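Local coordinates for adhesion and penetration protein autotransporter (Haemophilus influenzae, PDB 3SYJ) that promotes adherence to and invasion of host cells by binding a host cell structure, self-associates in bacterial aggregation, and is probably a serine protease, at residues P130-S135 and K229-I234; P149-I154 and M222-A227; N182-R187 and P210-K215. All coordinates share one frame; numbering follows the deposited sequence.

Contact 1: P130-S135 and K229-I234; sequences PIDMTS and KQKWLI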
loop_
_atom_site.group_PDB
_atom_site.type_symbol
_atom_site.label_atom_id
_atom_site.label_comp_id
_atom_site.label_asym_id
_atom_site.label_seq_id
_atom_site.Cartn_x
_atom_site.Cartn_y
_atom_site.Cartn_z
ATOM N N PRO A 130 44.957 -28.803 -25.403
ATOM C CA PRO A 130 46.012 -29.784 -25.127
ATOM C C PRO A 130 46.540 -29.628 -23.710
ATOM O O PRO A 130 46.322 -28.591 -23.078
ATOM C CB PRO A 130 47.114 -29.415 -26.127
ATOM C CG PRO A 130 46.412 -28.668 -27.216
ATOM C CD PRO A 130 45.284 -27.936 -26.546
ATOM N N ILE A 131 47.229 -30.652 -23.212
ATOM C CA ILE A 131 47.822 -30.595 -21.886
ATOM C C ILE A 131 49.336 -30.474 -22.007
ATOM O O ILE A 131 49.940 -31.029 -22.925
ATOM C CB ILE A 131 47.436 -31.835 -21.031
ATOM C CG1 ILE A 131 47.775 -31.605 -19.564
ATOM C CG2 ILE A 131 48.108 -33.099 -21.538
ATOM C CD1 ILE A 131 46.909 -32.409 -18.624
ATOM N N ASP A 132 49.944 -29.729 -21.092
ATOM C CA ASP A 132 51.389 -29.581 -21.084
ATOM C C ASP A 132 52.063 -30.842 -20.571
ATOM O O ASP A 132 51.475 -31.598 -19.791
ATOM C CB ASP A 132 51.804 -28.391 -20.217
ATOM C CG ASP A 132 51.390 -27.062 -20.813
ATOM O OD1 ASP A 132 50.881 -27.057 -21.951
ATOM O OD2 ASP A 132 51.577 -26.028 -20.142
ATOM N N MET A 133 53.302 -31.054 -21.013
ATOM C CA MET A 133 54.145 -32.142 -20.534
ATOM C C MET A 133 55.079 -31.733 -19.380
ATOM O O MET A 133 55.509 -30.581 -19.286
ATOM C CB MET A 133 55.008 -32.659 -21.676
ATOM C CG MET A 133 54.234 -33.150 -22.869
ATOM S SD MET A 133 55.373 -33.900 -24.030
ATOM C CE MET A 133 54.238 -34.615 -25.207
ATOM N N THR A 134 55.397 -32.687 -18.505
ATOM C CA THR A 134 56.464 -32.483 -17.533
ATOM C C THR A 134 57.769 -32.491 -18.322
ATOM O O THR A 134 57.838 -33.085 -19.399
ATOM C CB THR A 134 56.476 -33.571 -16.419
ATOM O OG1 THR A 134 56.495 -34.880 -17.006
ATOM C CG2 THR A 134 55.254 -33.435 -15.529
ATOM N N SER A 135 58.799 -31.827 -17.809
ATOM C CA SER A 135 60.000 -31.624 -18.615
ATOM C C SER A 135 61.224 -32.413 -18.154
ATOM O O SER A 135 62.182 -32.573 -18.909
ATOM C CB SER A 135 60.334 -30.139 -18.692
ATOM O OG SER A 135 60.446 -29.593 -17.395
ATOM N N LYS A 229 52.992 -24.517 -10.134
ATOM C CA LYS A 229 52.395 -23.969 -11.352
ATOM C C LYS A 229 50.866 -23.957 -11.309
ATOM O O LYS A 229 50.227 -23.188 -12.027
ATOM C CB LYS A 229 52.843 -24.763 -12.584
ATOM C CG LYS A 229 54.348 -24.872 -12.798
ATOM C CD LYS A 229 54.634 -25.597 -14.110
ATOM C CE LYS A 229 56.081 -26.051 -14.237
ATOM N NZ LYS A 229 57.043 -24.934 -14.430
ATOM N N GLN A 230 50.291 -24.820 -10.473
ATOM C CA GLN A 230 48.843 -25.017 -10.428
ATOM C C GLN A 230 48.307 -25.603 -11.731
ATOM O O GLN A 230 47.277 -25.170 -12.248
ATOM C CB GLN A 230 48.117 -23.712 -10.096
ATOM C CG GLN A 230 48.480 -23.144 -8.742
ATOM C CD GLN A 230 47.310 -22.451 -8.078
ATOM O OE1 GLN A 230 46.677 -21.564 -8.664
ATOM N NE2 GLN A 230 47.009 -22.861 -6.845
ATOM N N LYS A 231 49.008 -26.603 -12.247
ATOM C CA LYS A 231 48.682 -27.186 -13.537
ATOM C C LYS A 231 48.618 -28.680 -13.384
ATOM O O LYS A 231 49.430 -29.261 -12.671
ATOM C CB LYS A 231 49.801 -26.908 -14.541
ATOM C CG LYS A 231 49.600 -25.740 -15.468
ATOM C CD LYS A 231 50.732 -25.688 -16.493
ATOM C CE LYS A 231 50.355 -24.811 -17.676
ATOM N NZ LYS A 231 50.080 -23.398 -17.275
ATOM N N TRP A 232 47.677 -29.310 -14.070
ATOM C CA TRP A 232 47.830 -30.723 -14.355
ATOM C C TRP A 232 48.771 -30.848 -15.553
ATOM O O TRP A 232 48.679 -30.082 -16.517
ATOM C CB TRP A 232 46.481 -31.385 -14.634
ATOM C CG TRP A 232 45.668 -31.673 -13.396
ATOM C CD1 TRP A 232 44.606 -30.951 -12.916
ATOM C CD2 TRP A 232 45.852 -32.766 -12.485
ATOM N NE1 TRP A 232 44.118 -31.532 -11.761
ATOM C CE2 TRP A 232 44.866 -32.648 -11.476
ATOM C CE3 TRP A 232 46.753 -33.837 -12.423
ATOM C CZ2 TRP A 232 44.753 -33.561 -10.425
ATOM C CZ3 TRP A 232 46.638 -34.748 -11.366
ATOM C CH2 TRP A 232 45.649 -34.599 -10.389
ATOM N N LEU A 233 49.706 -31.784 -15.470
ATOM C CA LEU A 233 50.631 -32.051 -16.567
ATOM C C LEU A 233 50.559 -33.526 -16.857
ATOM O O LEU A 233 50.323 -34.320 -15.940
ATOM C CB LEU A 233 52.065 -31.693 -16.168
ATOM C CG LEU A 233 52.357 -30.221 -15.881
ATOM C CD1 LEU A 233 53.548 -30.063 -14.961
ATOM C CD2 LEU A 233 52.605 -29.500 -17.178
ATOM N N ILE A 234 50.744 -33.917 -18.111
ATOM C CA ILE A 234 50.907 -35.333 -18.367
ATOM C C ILE A 234 52.329 -35.686 -17.953
ATOM O O ILE A 234 53.275 -34.974 -18.296
ATOM C CB ILE A 234 50.608 -35.759 -19.828
ATOM C CG1 ILE A 234 50.868 -37.263 -19.970
ATOM C CG2 ILE A 234 51.441 -34.965 -20.816
ATOM C CD1 ILE A 234 50.345 -37.872 -21.235
HETATM O O HOH W 1 48.739 -28.486 -18.880
#

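Contact 2: P149-I154 and M222-A227; sequences PERVRI and MFIYDA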
loop_
_atom_site.group_PDB
_atom_site.type_symbol
_atom_site.label_atom_id
_atom_site.label_comp_id
_atom_site.label_asym_id
_atom_site.label_seq_id
_atom_site.Cartn_x
_atom_site.Cartn_y
_atom_site.Cartn_z
ATOM N N PRO A 149 51.278 -33.059 -5.292
ATOM C CA PRO A 149 50.374 -33.664 -4.305
ATOM C C PRO A 149 49.381 -34.655 -4.893
ATOM O O PRO A 149 49.009 -35.608 -4.210
ATOM C CB PRO A 149 49.609 -32.465 -3.750
ATOM C CG PRO A 149 49.675 -31.442 -4.805
ATOM C CD PRO A 149 50.960 -31.645 -5.548
ATOM N N GLU A 150 48.946 -34.425 -6.127
ATOM C CA GLU A 150 47.960 -35.289 -6.762
ATOM C C GLU A 150 48.527 -35.980 -8.001
ATOM O O GLU A 150 49.376 -35.430 -8.708
ATOM C CB GLU A 150 46.706 -34.488 -7.110
ATOM C CG GLU A 150 46.137 -33.698 -5.936
ATOM C CD GLU A 150 45.245 -34.519 -5.023
ATOM O OE1 GLU A 150 45.134 -35.746 -5.233
ATOM O OE2 GLU A 150 44.641 -33.935 -4.095
ATOM N N ARG A 151 48.067 -37.202 -8.246
ATOM C CA ARG A 151 48.500 -37.971 -9.404
ATOM C C ARG A 151 47.353 -38.888 -9.818
ATOM O O ARG A 151 46.745 -39.531 -8.961
ATOM C CB ARG A 151 49.756 -38.791 -9.080
ATOM C CG ARG A 151 50.836 -38.666 -10.141
ATOM C CD ARG A 151 51.736 -39.881 -10.258
ATOM N NE ARG A 151 52.907 -39.847 -9.390
ATOM C CZ ARG A 151 54.169 -39.969 -9.806
ATOM N NH1 ARG A 151 54.449 -40.120 -11.089
ATOM N NH2 ARG A 151 55.158 -39.947 -8.929
ATOM N N VAL A 152 47.048 -38.949 -11.115
ATOM C CA VAL A 152 45.944 -39.783 -11.600
ATOM C C VAL A 152 46.279 -40.507 -12.911
ATOM O O VAL A 152 47.226 -40.136 -13.608
ATOM C CB VAL A 152 44.659 -38.960 -11.812
ATOM C CG1 VAL A 152 44.246 -38.261 -10.531
ATOM C CG2 VAL A 152 44.862 -37.943 -12.920
ATOM N N ARG A 153 45.505 -41.542 -13.234
ATOM C CA ARG A 153 45.639 -42.250 -14.510
ATOM C C ARG A 153 44.269 -42.675 -15.030
ATOM O O ARG A 153 43.266 -42.617 -14.317
ATOM C CB ARG A 153 46.569 -43.472 -14.401
ATOM C CG ARG A 153 45.992 -44.667 -13.621
ATOM C CD ARG A 153 46.677 -45.988 -14.009
ATOM N NE ARG A 153 46.448 -46.304 -15.422
ATOM C CZ ARG A 153 45.403 -46.986 -15.888
ATOM N NH1 ARG A 153 44.484 -47.465 -15.053
ATOM N NH2 ARG A 153 45.279 -47.203 -17.197
ATOM N N ILE A 154 44.222 -43.110 -16.278
ATOM C CA ILE A 154 42.951 -43.413 -16.900
ATOM C C ILE A 154 43.212 -44.312 -18.089
ATOM O O ILE A 154 44.217 -44.151 -18.780
ATOM C CB ILE A 154 42.253 -42.113 -17.356
ATOM C CG1 ILE A 154 40.925 -42.430 -18.061
ATOM C CG2 ILE A 154 43.183 -41.303 -18.255
ATOM C CD1 ILE A 154 40.109 -41.207 -18.442
ATOM N N MET A 222 49.263 -40.965 -17.725
ATOM C CA MET A 222 49.325 -40.786 -16.291
ATOM C C MET A 222 49.668 -39.316 -16.081
ATOM O O MET A 222 50.564 -38.787 -16.737
ATOM C CB MET A 222 50.379 -41.736 -15.714
ATOM C CG MET A 222 50.687 -41.584 -14.244
ATOM S SD MET A 222 52.257 -40.760 -13.943
ATOM C CE MET A 222 51.656 -39.174 -13.452
ATOM N N PHE A 223 48.930 -38.650 -15.196
ATOM C CA PHE A 223 49.045 -37.207 -15.020
ATOM C C PHE A 223 49.502 -36.855 -13.619
ATOM O O PHE A 223 49.169 -37.544 -12.660
ATOM C CB PHE A 223 47.692 -36.534 -15.267
ATOM C CG PHE A 223 47.106 -36.825 -16.612
ATOM C CD1 PHE A 223 47.326 -35.966 -17.676
ATOM C CD2 PHE A 223 46.332 -37.957 -16.815
ATOM C CE1 PHE A 223 46.786 -36.229 -18.929
ATOM C CE2 PHE A 223 45.784 -38.227 -18.060
ATOM C CZ PHE A 223 46.014 -37.356 -19.121
ATOM N N ILE A 224 50.253 -35.767 -13.495
ATOM C CA ILE A 224 50.704 -35.325 -12.187
ATOM C C ILE A 224 50.371 -33.854 -11.980
ATOM O O ILE A 224 50.441 -33.050 -12.915
ATOM C CB ILE A 224 52.216 -35.611 -11.971
ATOM C CG1 ILE A 224 52.584 -35.544 -10.479
ATOM C CG2 ILE A 224 53.088 -34.688 -12.834
ATOM C CD1 ILE A 224 53.985 -36.035 -10.170
ATOM N N TYR A 225 49.972 -33.504 -10.762
ATOM C CA TYR A 225 49.650 -32.117 -10.472
ATOM C C TYR A 225 50.863 -31.360 -9.942
ATOM O O TYR A 225 51.419 -31.714 -8.902
ATOM C CB TYR A 225 48.509 -32.016 -9.463
ATOM C CG TYR A 225 47.976 -30.597 -9.309
ATOM C CD1 TYR A 225 47.223 -30.014 -10.316
ATOM C CD2 TYR A 225 48.231 -29.850 -8.168
ATOM C CE1 TYR A 225 46.726 -28.732 -10.195
ATOM C CE2 TYR A 225 47.741 -28.560 -8.033
ATOM C CZ TYR A 225 46.987 -28.005 -9.056
ATOM O OH TYR A 225 46.481 -26.734 -8.953
ATOM N N ASP A 226 51.265 -30.320 -10.673
ATOM C CA ASP A 226 52.296 -29.391 -10.223
ATOM C C ASP A 226 51.633 -28.285 -9.401
ATOM O O ASP A 226 50.915 -27.452 -9.943
ATOM C CB ASP A 226 53.027 -28.793 -11.427
ATOM C CG ASP A 226 54.246 -27.972 -11.033
ATOM O OD1 ASP A 226 54.174 -27.215 -10.042
ATOM O OD2 ASP A 226 55.280 -28.079 -11.724
ATOM N N ALA A 227 51.869 -28.285 -8.094
ATOM C CA ALA A 227 51.193 -27.357 -7.187
ATOM C C ALA A 227 51.770 -25.944 -7.256
ATOM O O ALA A 227 51.084 -24.967 -6.956
ATOM C CB ALA A 227 51.251 -27.877 -5.757
#

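Contact 3: N182-R187 and P210-K215; sequences NTHNQR and PIAGSK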
loop_
_atom_site.group_PDB
_atom_site.type_symbol
_atom_site.label_atom_id
_atom_site.label_comp_id
_atom_site.label_asym_id
_atom_site.label_seq_id
_atom_site.Cartn_x
_atom_site.Cartn_y
_atom_site.Cartn_z
ATOM N N ASN A 182 42.951 -41.991 -8.821
ATOM C CA ASN A 182 44.341 -41.604 -8.579
ATOM C C ASN A 182 45.261 -42.801 -8.824
ATOM O O ASN A 182 44.796 -43.941 -8.876
ATOM C CB ASN A 182 44.555 -40.979 -7.195
ATOM C CG ASN A 182 44.137 -41.888 -6.058
ATOM O OD1 ASN A 182 42.987 -41.873 -5.627
ATOM N ND2 ASN A 182 45.086 -42.666 -5.542
ATOM N N THR A 183 46.551 -42.554 -9.014
ATOM C CA THR A 183 47.485 -43.660 -9.220
ATOM C C THR A 183 47.818 -44.335 -7.896
ATOM O O THR A 183 47.505 -43.815 -6.821
ATOM C CB THR A 183 48.799 -43.191 -9.859
ATOM O OG1 THR A 183 49.535 -42.387 -8.925
ATOM C CG2 THR A 183 48.515 -42.386 -11.108
ATOM N N HIS A 184 48.461 -45.491 -7.977
ATOM C CA HIS A 184 48.989 -46.136 -6.785
ATOM C C HIS A 184 50.151 -45.317 -6.244
ATOM O O HIS A 184 50.517 -44.284 -6.817
ATOM C CB HIS A 184 49.431 -47.571 -7.090
ATOM C CG HIS A 184 48.311 -48.563 -7.050
ATOM N ND1 HIS A 184 47.805 -49.063 -5.869
ATOM C CD2 HIS A 184 47.582 -49.129 -8.041
ATOM C CE1 HIS A 184 46.818 -49.901 -6.134
ATOM N NE2 HIS A 184 46.663 -49.957 -7.444
ATOM N N ASN A 185 50.729 -45.786 -5.143
ATOM C CA ASN A 185 51.839 -45.102 -4.488
ATOM C C ASN A 185 53.119 -45.152 -5.300
ATOM O O ASN A 185 53.316 -46.046 -6.125
ATOM C CB ASN A 185 52.116 -45.732 -3.127
ATOM C CG ASN A 185 50.982 -45.534 -2.150
ATOM O OD1 ASN A 185 50.231 -44.565 -2.231
ATOM N ND2 ASN A 185 50.862 -46.449 -1.204
ATOM N N GLN A 186 53.992 -44.186 -5.032
ATOM C CA GLN A 186 55.312 -44.111 -5.640
ATOM C C GLN A 186 56.158 -45.320 -5.247
ATOM O O GLN A 186 56.300 -45.632 -4.066
ATOM C CB GLN A 186 56.001 -42.816 -5.212
ATOM C CG GLN A 186 57.412 -42.656 -5.735
ATOM C CD GLN A 186 57.470 -42.508 -7.245
ATOM O OE1 GLN A 186 57.709 -43.483 -7.959
ATOM N NE2 GLN A 186 57.256 -41.287 -7.740
ATOM N N ARG A 187 56.736 -45.985 -6.238
ATOM C CA ARG A 187 57.365 -47.274 -6.009
ATOM C C ARG A 187 58.656 -47.441 -6.810
ATOM O O ARG A 187 58.892 -48.498 -7.399
ATOM C CB ARG A 187 56.390 -48.386 -6.408
ATOM C CG ARG A 187 56.498 -49.659 -5.603
ATOM C CD ARG A 187 55.538 -49.629 -4.425
ATOM N NE ARG A 187 54.951 -50.935 -4.091
ATOM C CZ ARG A 187 54.710 -51.931 -4.948
ATOM N NH1 ARG A 187 54.995 -51.812 -6.241
ATOM N NH2 ARG A 187 54.169 -53.062 -4.507
ATOM N N PRO A 210 42.839 -45.633 -5.788
ATOM C CA PRO A 210 43.996 -46.055 -6.584
ATOM C C PRO A 210 43.557 -47.043 -7.645
ATOM O O PRO A 210 42.736 -47.914 -7.359
ATOM C CB PRO A 210 44.887 -46.776 -5.570
ATOM C CG PRO A 210 44.313 -46.475 -4.226
ATOM C CD PRO A 210 42.866 -46.199 -4.429
ATOM N N ILE A 211 44.101 -46.918 -8.849
ATOM C CA ILE A 211 43.747 -47.819 -9.938
ATOM C C ILE A 211 44.981 -48.231 -10.735
ATOM O O ILE A 211 45.806 -47.396 -11.116
ATOM C CB ILE A 211 42.691 -47.182 -10.863
ATOM C CG1 ILE A 211 42.150 -48.197 -11.870
ATOM C CG2 ILE A 211 43.255 -45.949 -11.564
ATOM C CD1 ILE A 211 41.025 -47.639 -12.718
ATOM N N ALA A 212 45.109 -49.527 -10.975
ATOM C CA ALA A 212 46.260 -50.060 -11.689
ATOM C C ALA A 212 45.849 -50.437 -13.098
ATOM O O ALA A 212 44.688 -50.749 -13.350
ATOM C CB ALA A 212 46.811 -51.274 -10.961
ATOM N N GLY A 213 46.806 -50.418 -14.014
ATOM C CA GLY A 213 46.530 -50.747 -15.398
ATOM C C GLY A 213 46.643 -52.236 -15.635
ATOM O O GLY A 213 47.141 -52.967 -14.785
ATOM N N SER A 214 46.176 -52.680 -16.797
ATOM C CA SER A 214 46.231 -54.086 -17.175
ATOM C C SER A 214 46.396 -54.198 -18.690
ATOM O O SER A 214 46.675 -53.205 -19.358
ATOM C CB SER A 214 44.964 -54.800 -16.721
ATOM O OG SER A 214 43.819 -54.013 -16.991
ATOM N N LYS A 215 46.234 -55.400 -19.236
ATOM C CA LYS A 215 46.324 -55.563 -20.683
ATOM C C LYS A 215 45.339 -54.641 -21.378
ATOM O O LYS A 215 44.139 -54.692 -21.110
ATOM C CB LYS A 215 46.062 -57.009 -21.107
ATOM C CG LYS A 215 47.277 -57.904 -21.022
ATOM C CD LYS A 215 46.882 -59.366 -21.113
ATOM C CE LYS A 215 47.990 -60.272 -20.593
ATOM N NZ LYS A 215 47.506 -61.661 -20.334
HETATM O O HOH W 2 48.375 -46.485 -10.605
#

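Contact 1: P130-S135 and K229-I234
M133 and I234 meet through a single backbone bridge, where the loop 130-135 passes the strand 231-234 at a steep angle. Both backbone hydrogen bonds run nearly in line with the acceptor carbonyls: I234 N gives to D132 O (3.0 Å) and T134 N to I234 O (3.1 Å). Around this bridge the packing is close and mostly apolar. I131 CG2 lies 3.9 Å from I234 CG2, the two side chains crossing at about a right angle, whereas M133 runs beside I234 in the same direction. L233 CD2 presses against D132 CB at 3.3 Å, and T134 CG2 reaches L233 CB; T134 OG1 turns to N235.

The side toward K231 is looser. A water accepts from D132 N and donates to W232 O, filling in where the backbones have diverged. D132 OD2 touches K231 CE, but K231 NZ, on a chain bent at its last torsion (chi4 61°), stays 4.2 Å from D132 OD2, beyond a salt bridge. In this protease-like domain the contact joins a loop to the antiparallel sheet, with F223 and A61 adding to its apolar side. Direct backbone hydrogen bonds and hydrocarbon contacts therefore hold the crossing, while the exposed lysine probably adds only a weak electrostatic attraction.

Contact 2: P149-I154 and M222-A227
R151 and M222 meet along the aliphatic part of the arginine: M222 CE rests 3.3 Å from R151 CD and also touches R151 CG. The bend of the methionine at chi2 (-105°) brings SD to the edge of the guanidinium, in its plane, and that at chi3 turns CE onto the arginine chain; R151 NH1 makes a weak hydrogen bond to M222 SD (3.7 Å). I224 CD1 covers one face of the same group, 3.9 Å above its plane and over its centre. The flat cation is thus bordered by sulphur at its rim and by a methyl over one face.

F223 and V152 occupy the other face of the sheet. V152 CG2 packs on F223 CB, and I154 CG2 approaches the edge of the F223 ring at CE2 (4.0 Å). At the loop end P149 CG lies at the edge of the Y225 ring, and P149 CD leans on A227 CB.

The alternation of faces follows from the extended strands 151-154 and 222-226, which are antiparallel neighbours in the sheet of the peptidase S6 domain, whose PA clan has the chymotrypsin-like double-barrel fold. V152 and F223 form a hydrogen-bonded pair: F223 N gives a nearly straight bond to V152 O (2.8 Å), and V152 N returns one to F223 O (3.0 Å). R151 with I224 and R153 with M222 are the flanking non-hydrogen-bonded pairs. Farther along, Y225 N bonds to E150 O (2.9 Å), its donor tilted 31° from the carbonyl plane.

Beyond the pair, Y206 OH takes a weak bond from R151 NE, and W232 meets the Y225 ring edge-to-face. R153 forms a salt bridge to D217 and a hydrogen bond to S220; its side chain lies about 9 Å from that of S218, the active-site serine by similarity.

Contact 3: N182-R187 and P210-K215
N182 O is gripped by the backbone of the loop 210-215. I211 N donates a hydrogen bond to it at 3.1 Å, from a position almost in line with the carbonyl, although the angle at hydrogen is bent to 136°. P210 CA adds a CA-H...O contact to N182 O at 3.2 Å, so the oxygen meets two successive residues. I211 CG2 also comes within 3.7 Å of it.

The N182 side chain folds toward the following peptide. With chi1 at 58°, CG sits between the backbone N and the carbonyl carbon, and ND2 gives a hydrogen bond to T183 O. N182 OD1 accepts from L209 N, so the amide is tied both to the next residue's carbonyl and to L209, the residue preceding P210.

Here the chain leaves strand 179-182, at one margin of the antiparallel sheet in the peptidase S6 domain, and heads for strand 186-190 at the other; H184 packs against the loop along the way. The proline and imidazole cross at about a right angle. P210 CB stands over one face of the H184 ring in a CH-pi contact, 3.8 Å from the ring centroid and offset toward the rim. A212 comes from another direction, its CB near the plane of the ring, 3.7 Å from H184 CD2.

Water completes the junction by accepting from H184 N (2.8 Å) and donating to I211 O (2.8 Å). T183 OG1 donates to H184 O in the carbonyl plane, on a lone pair. Outward from this point, I211 packs on R153 and T3, and S214 N bonds to D217.

From the N terminus, the chain first passes 130-135, which waits for 229-234 to close the longest of the three loops. Within that loop contact 2 pairs 149-154 with 222-227, and within this in turn contact 3 joins 182-187 to 210-215, so the closures are concentric and none cross. All lie in the protease-like domain. Contacts 1 and 2 meet where strands 221-226 and 231-238, consecutive in the chain, pair as sheet neighbours through L233 and I224. Contact 2 reaches contact 3 through the backbones of R151 and T183. Contacts 1 and 3, about 19 Å apart between centres, do not touch; contact 2 connects them.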